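Local coordinates for hypothetical protein PH1109 (Pyrococcus horikoshii, PDB 2D59), which is a small single-domain archaeal protein of uncharacterised function with the Rossmann-like fold of the CoA-binding domain family, at residues A[53-58]-A[91-96]; A[16-21]-A[104-109]. All blocks are in the same frame, centred on the assembly; numbering follows the deposited sequence.

Interaction 1 (A[53-58]-A[91-96]); sequences YPVNPK and MEYVEQ
Y93 reaches out from helix 87-100 and sets the CE2 side of its ring against V55, the last residue of strand 51-55, while the hydroxyl beyond it meets P57 in the loop that follows. With CG anti to the carbonyl carbon (chi1 -69°), the ring spans much of the 9.7 Å between V55 CA and Y93 CA. The closer-packed part lies on the sheet side. There V55 turns CG1 to the ring, and this methyl of V55 meets Y93 CE2 at 4.0 Å, coming in obliquely as the two side chains run alongside each other, pointing opposite ways. V28 at the end of the neighbouring strand 24-28 touches both side chains, and I74 adds to the apolar surroundings of V55. Strand 51-55 borders a five-stranded parallel sheet of order 2-1-3-4-5, and helix 87-100 packs on one of its faces, as in Rossmann-like α/β folds; the contact therefore lies where a border strand gives way to loop at its C-terminal end. Toward that loop the packing thins. P57, which is exposed, comes to meet the tyrosine head-on and offers ring carbon CD to the hydroxyl, 3.7 Å from Y93 OH. The polar end of the tyrosine is served by a water 2.9 Å from Y93 OH, and the same water donates a weak bond of 3.4 Å to V55 O, bridging helix and strand end. Just beyond, N56 points away from the helix and shapes the loop itself: its OD1 accepts from K58 N at 2.9 Å with an N-H...O angle of 157°, an Asx turn, while ND2 is bonded to the carbonyl oxygen of A30.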
loop_
_atom_site.group_PDB
_atom_site.type_symbol
_atom_site.label_atom_id
_atom_site.label_comp_id
_atom_site.label_asym_id
_atom_site.label_seq_id
_atom_site.Cartn_x
_atom_site.Cartn_y
_atom_site.Cartn_z
ATOM N N TYR A 53 3.576 3.475 -7.914
ATOM C CA TYR A 53 4.570 2.608 -8.532
ATOM C C TYR A 53 4.161 1.169 -8.241
ATOM O O TYR A 53 4.406 0.649 -7.151
ATOM C CB TYR A 53 5.943 2.927 -7.937
ATOM C CG TYR A 53 6.305 4.389 -8.082
ATOM C CD1 TYR A 53 6.843 4.882 -9.271
ATOM C CD2 TYR A 53 6.040 5.295 -7.056
ATOM C CE1 TYR A 53 7.100 6.238 -9.434
ATOM C CE2 TYR A 53 6.294 6.654 -7.205
ATOM C CZ TYR A 53 6.823 7.122 -8.396
ATOM O OH TYR A 53 7.067 8.465 -8.547
ATOM N N PRO A 54 3.511 0.508 -9.211
ATOM C CA PRO A 54 3.074 -0.875 -9.019
ATOM C C PRO A 54 4.210 -1.879 -8.895
ATOM O O PRO A 54 5.258 -1.730 -9.525
ATOM C CB PRO A 54 2.192 -1.132 -10.238
ATOM C CG PRO A 54 2.823 -0.275 -11.290
ATOM C CD PRO A 54 3.131 1.003 -10.547
ATOM N N VAL A 55 3.984 -2.895 -8.068
ATOM C CA VAL A 55 4.961 -3.950 -7.842
ATOM C C VAL A 55 4.322 -5.324 -8.000
ATOM O O VAL A 55 3.356 -5.655 -7.316
ATOM C CB VAL A 55 5.570 -3.873 -6.426
ATOM C CG1 VAL A 55 6.492 -5.069 -6.198
ATOM C CG2 VAL A 55 6.328 -2.572 -6.248
ATOM N N ASN A 56 4.870 -6.117 -8.916
ATOM C CA ASN A 56 4.393 -7.472 -9.166
ATOM C C ASN A 56 5.306 -8.120 -10.202
ATOM O O ASN A 56 5.322 -7.717 -11.362
ATOM C CB ASN A 56 2.955 -7.470 -9.696
ATOM C CG ASN A 56 2.316 -8.849 -9.639
ATOM O OD1 ASN A 56 2.960 -9.859 -9.931
ATOM N ND2 ASN A 56 1.041 -8.897 -9.267
ATOM N N PRO A 57 6.088 -9.127 -9.789
ATOM C CA PRO A 57 7.008 -9.826 -10.692
ATOM C C PRO A 57 6.335 -10.404 -11.938
ATOM O O PRO A 57 7.000 -10.682 -12.936
ATOM C CB PRO A 57 7.591 -10.919 -9.801
ATOM C CG PRO A 57 7.614 -10.267 -8.458
ATOM C CD PRO A 57 6.252 -9.609 -8.406
ATOM N N LYS A 58 5.017 -10.577 -11.880
ATOM C CA LYS A 58 4.268 -11.141 -12.999
ATOM C C LYS A 58 3.884 -10.144 -14.088
ATOM O O LYS A 58 3.450 -10.544 -15.169
ATOM C CB LYS A 58 2.998 -11.827 -12.485
ATOM C CG LYS A 58 3.258 -13.044 -11.611
ATOM C CD LYS A 58 1.957 -13.646 -11.101
ATOM C CE LYS A 58 2.206 -14.933 -10.328
ATOM N NZ LYS A 58 3.115 -14.733 -9.164
ATOM N N MET A 91 5.662 -10.725 4.408
ATOM C CA MET A 91 6.953 -10.631 5.080
ATOM C C MET A 91 8.049 -10.187 4.117
ATOM O O MET A 91 8.802 -9.261 4.404
ATOM C CB MET A 91 7.331 -11.976 5.705
ATOM C CG MET A 91 8.684 -11.973 6.402
ATOM S SD MET A 91 8.815 -10.727 7.706
ATOM C CE MET A 91 8.287 -11.678 9.134
ATOM N N GLU A 92 8.130 -10.848 2.968
ATOM C CA GLU A 92 9.143 -10.509 1.977
ATOM C C GLU A 92 9.054 -9.036 1.582
ATOM O O GLU A 92 10.068 -8.346 1.503
ATOM C CB GLU A 92 8.988 -11.399 0.738
ATOM C CG GLU A 92 7.709 -11.169 -0.045
ATOM C CD GLU A 92 7.484 -12.208 -1.125
ATOM O OE1 GLU A 92 8.381 -12.391 -1.978
ATOM O OE2 GLU A 92 6.407 -12.840 -1.122
ATOM N N TYR A 93 7.838 -8.551 1.349
ATOM C CA TYR A 93 7.644 -7.163 0.958
ATOM C C TYR A 93 7.859 -6.173 2.095
ATOM O O TYR A 93 8.211 -5.018 1.857
ATOM C CB TYR A 93 6.255 -6.984 0.339
ATOM C CG TYR A 93 6.139 -7.669 -1.002
ATOM C CD1 TYR A 93 5.356 -8.809 -1.161
ATOM C CD2 TYR A 93 6.857 -7.203 -2.103
ATOM C CE1 TYR A 93 5.291 -9.471 -2.386
ATOM C CE2 TYR A 93 6.801 -7.856 -3.326
ATOM C CZ TYR A 93 6.018 -8.989 -3.462
ATOM O OH TYR A 93 5.966 -9.642 -4.672
ATOM N N VAL A 94 7.645 -6.616 3.331
ATOM C CA VAL A 94 7.865 -5.745 4.477
ATOM C C VAL A 94 9.368 -5.522 4.605
ATOM O O VAL A 94 9.822 -4.409 4.854
ATOM C CB VAL A 94 7.332 -6.371 5.784
ATOM C CG1 VAL A 94 7.817 -5.569 6.985
ATOM C CG2 VAL A 94 5.816 -6.398 5.759
ATOM N N GLU A 95 10.133 -6.596 4.433
ATOM C CA GLU A 95 11.584 -6.520 4.510
ATOM C C GLU A 95 12.083 -5.558 3.437
ATOM O O GLU A 95 13.024 -4.795 3.661
ATOM C CB GLU A 95 12.190 -7.913 4.312
ATOM C CG GLU A 95 11.852 -8.879 5.441
ATOM C CD GLU A 95 12.347 -10.290 5.189
ATOM O OE1 GLU A 95 12.215 -11.134 6.100
ATOM O OE2 GLU A 95 12.864 -10.559 4.085
ATOM N N GLN A 96 11.438 -5.595 2.274
ATOM C CA GLN A 96 11.791 -4.710 1.171
ATOM C C GLN A 96 11.452 -3.274 1.547
ATOM O O GLN A 96 12.255 -2.364 1.352
ATOM C CB GLN A 96 11.020 -5.099 -0.092
ATOM C CG GLN A 96 11.579 -6.297 -0.835
ATOM C CD GLN A 96 10.708 -6.699 -2.005
ATOM O OE1 GLN A 96 10.081 -5.853 -2.646
ATOM N NE2 GLN A 96 10.670 -7.993 -2.299
HETATM O O HOH W 1 3.625 -8.905 -6.195
#

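Interaction 2 (A[16-21]-A[104-109])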
loop_
_atom_site.group_PDB
_atom_site.type_symbol
_atom_site.label_atom_id
_atom_site.label_comp_id
_atom_site.label_asym_id
_atom_site.label_seq_id
_atom_site.Cartn_x
_atom_site.Cartn_y
_atom_site.Cartn_z
ATOM N N ARG A 16 -6.194 10.155 7.798
ATOM C CA ARG A 16 -6.360 11.295 6.911
ATOM C C ARG A 16 -5.014 11.987 6.690
ATOM O O ARG A 16 -4.712 12.446 5.586
ATOM C CB ARG A 16 -7.369 12.278 7.512
ATOM C CG ARG A 16 -7.705 13.444 6.612
ATOM C CD ARG A 16 -8.755 14.355 7.236
ATOM N NE ARG A 16 -10.095 13.769 7.248
ATOM C CZ ARG A 16 -10.773 13.460 8.351
ATOM N NH1 ARG A 16 -11.989 12.935 8.263
ATOM N NH2 ARG A 16 -10.234 13.670 9.548
ATOM N N GLU A 17 -4.211 12.058 7.748
ATOM C CA GLU A 17 -2.888 12.680 7.679
ATOM C C GLU A 17 -1.957 11.849 6.793
ATOM O O GLU A 17 -1.209 12.388 5.979
ATOM C CB GLU A 17 -2.293 12.804 9.087
ATOM C CG GLU A 17 -0.833 13.228 9.118
ATOM C CD GLU A 17 -0.612 14.649 8.636
ATOM O OE1 GLU A 17 0.560 15.078 8.581
ATOM O OE2 GLU A 17 -1.603 15.341 8.315
ATOM N N ILE A 18 -2.011 10.532 6.958
ATOM C CA ILE A 18 -1.186 9.628 6.166
ATOM C C ILE A 18 -1.505 9.775 4.684
ATOM O O ILE A 18 -0.606 9.799 3.842
ATOM C CB ILE A 18 -1.421 8.159 6.579
ATOM C CG1 ILE A 18 -0.825 7.918 7.966
ATOM C CG2 ILE A 18 -0.780 7.216 5.586
ATOM C CD1 ILE A 18 0.673 8.166 8.033
ATOM N N LEU A 19 -2.794 9.855 4.370
ATOM C CA LEU A 19 -3.248 9.989 2.990
ATOM C C LEU A 19 -2.923 11.364 2.423
ATOM O O LEU A 19 -2.864 11.556 1.210
ATOM C CB LEU A 19 -4.765 9.757 2.916
ATOM C CG LEU A 19 -5.282 8.346 3.192
ATOM C CD1 LEU A 19 -6.803 8.364 3.279
ATOM C CD2 LEU A 19 -4.830 7.410 2.081
ATOM N N THR A 20 -2.709 12.328 3.308
ATOM C CA THR A 20 -2.420 13.682 2.875
ATOM C C THR A 20 -0.931 13.951 2.699
ATOM O O THR A 20 -0.516 14.555 1.711
ATOM C CB THR A 20 -3.001 14.701 3.875
ATOM O OG1 THR A 20 -4.422 14.527 3.958
ATOM C CG2 THR A 20 -2.699 16.121 3.430
ATOM N N ARG A 21 -0.127 13.485 3.647
ATOM C CA ARG A 21 1.311 13.720 3.594
ATOM C C ARG A 21 2.120 12.797 2.690
ATOM O O ARG A 21 3.129 13.216 2.125
ATOM C CB ARG A 21 1.884 13.685 5.008
ATOM C CG ARG A 21 1.297 14.752 5.920
ATOM C CD ARG A 21 1.525 16.154 5.362
ATOM N NE ARG A 21 0.990 17.201 6.231
ATOM C CZ ARG A 21 -0.299 17.349 6.526
ATOM N NH1 ARG A 21 -1.199 16.517 6.021
ATOM N NH2 ARG A 21 -0.689 18.334 7.324
ATOM N N VAL A 104 5.338 4.008 5.847
ATOM C CA VAL A 104 4.106 3.319 6.218
ATOM C C VAL A 104 3.919 1.995 5.485
ATOM O O VAL A 104 4.242 1.875 4.305
ATOM C CB VAL A 104 2.874 4.207 5.893
ATOM C CG1 VAL A 104 1.582 3.470 6.226
ATOM C CG2 VAL A 104 2.955 5.516 6.662
ATOM N N VAL A 105 3.414 1.000 6.206
ATOM C CA VAL A 105 3.106 -0.294 5.615
ATOM C C VAL A 105 1.591 -0.356 5.749
ATOM O O VAL A 105 1.052 -0.232 6.848
ATOM C CB VAL A 105 3.741 -1.468 6.387
ATOM C CG1 VAL A 105 3.352 -2.789 5.726
ATOM C CG2 VAL A 105 5.251 -1.320 6.401
ATOM N N TRP A 106 0.907 -0.523 4.627
ATOM C CA TRP A 106 -0.544 -0.565 4.630
ATOM C C TRP A 106 -1.062 -1.936 4.214
ATOM O O TRP A 106 -0.945 -2.322 3.053
ATOM C CB TRP A 106 -1.080 0.515 3.683
ATOM C CG TRP A 106 -2.564 0.724 3.749
ATOM C CD1 TRP A 106 -3.534 -0.217 3.557
ATOM C CD2 TRP A 106 -3.248 1.961 3.995
ATOM N NE1 TRP A 106 -4.777 0.355 3.665
ATOM C CE2 TRP A 106 -4.633 1.690 3.930
ATOM C CE3 TRP A 106 -2.827 3.273 4.255
ATOM C CZ2 TRP A 106 -5.602 2.681 4.127
ATOM C CZ3 TRP A 106 -3.792 4.261 4.447
ATOM C CH2 TRP A 106 -5.164 3.956 4.380
ATOM N N PHE A 107 -1.627 -2.667 5.172
ATOM C CA PHE A 107 -2.185 -3.991 4.918
ATOM C C PHE A 107 -3.640 -3.864 4.478
ATOM O O PHE A 107 -4.503 -3.466 5.262
ATOM C CB PHE A 107 -2.120 -4.845 6.189
ATOM C CG PHE A 107 -0.728 -5.279 6.570
ATOM C CD1 PHE A 107 -0.194 -6.470 6.081
ATOM C CD2 PHE A 107 0.042 -4.504 7.430
ATOM C CE1 PHE A 107 1.087 -6.883 6.451
ATOM C CE2 PHE A 107 1.325 -4.909 7.806
ATOM C CZ PHE A 107 1.846 -6.101 7.314
ATOM N N GLN A 108 -3.914 -4.195 3.221
ATOM C CA GLN A 108 -5.275 -4.136 2.706
ATOM C C GLN A 108 -6.051 -5.311 3.309
ATOM O O GLN A 108 -5.477 -6.153 4.001
ATOM C CB GLN A 108 -5.263 -4.232 1.178
ATOM C CG GLN A 108 -4.661 -3.026 0.459
ATOM C CD GLN A 108 -5.658 -1.904 0.236
ATOM O OE1 GLN A 108 -6.826 -2.149 -0.074
ATOM N NE2 GLN A 108 -5.196 -0.667 0.365
ATOM N N TYR A 109 -7.349 -5.368 3.047
ATOM C CA TYR A 109 -8.185 -6.436 3.582
ATOM C C TYR A 109 -7.648 -7.842 3.303
ATOM O O TYR A 109 -7.201 -8.144 2.196
ATOM C CB TYR A 109 -9.609 -6.311 3.030
ATOM C CG TYR A 109 -10.320 -5.046 3.462
ATOM C CD1 TYR A 109 -10.440 -4.721 4.812
ATOM C CD2 TYR A 109 -10.885 -4.178 2.523
ATOM C CE1 TYR A 109 -11.101 -3.566 5.220
ATOM C CE2 TYR A 109 -11.550 -3.017 2.923
ATOM C CZ TYR A 109 -11.654 -2.722 4.274
ATOM O OH TYR A 109 -12.322 -1.589 4.687
#
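I18 CD1, reaching out from helix 12-21, overlaps V104 CG2 at 3.8 Å, the two side chains set at a slant. With CG1 anti to the carbonyl carbon (chi1 -70°), the longer branch of the isoleucine heads for the start of strand 104-107, and its other branch is left near W106. There I18 CG2 lies close to the indole plane at the edge of the ring, a looser approach of 4.4 Å to W106 CZ3. One residue on, L19 reaches the same corner of the six-membered ring by another route: its side chain crosses the tryptophan at about a right angle and brings L19 CD2 to 4.1 Å from W106 CZ3. I18 and L19 thus both border the outer end of the indole, while W106 NE1, on the far side of the ring system, is bonded to the carbonyl oxygen of R131. All four side chains are buried, and M133 of helix 133-141 touches both L19 and W106, as I126 of strand 126-129 touches I18 and V104. V104 and W106, two apart on the strand, turn to the helix; the axes of helix segment 16-21 and strand 104-107 approach to 11.5 Å, with a signed crossing angle of -117°. An N-terminal helix laid steeply across inner strand 104-107 is thus part of the helical layer on one face of the parallel sheet, the layered α/β architecture of a Rossmann-like fold.

How the interactions relate
Both contacts set a helix against the same parallel sheet, but on different faces, with centres about 17 Å apart and on opposite sides of the chain's centre. Strand 104-107 presents one face to helix 12-21 in interaction 2 and the other to helix 87-100 of interaction 1, which leads into it along the chain; there the two contacts touch, V94 CG2 packing 4.3 Å from F107 CZ. Interaction 2 belongs to the core: its four touching residues are all buried aliphatic or indole groups on an inner strand. Interaction 1, at a border strand, is buried at V55 and Y93 but ends in exposed P57, and apolar packing there gives way to a tyrosine hydroxyl and a bridging water.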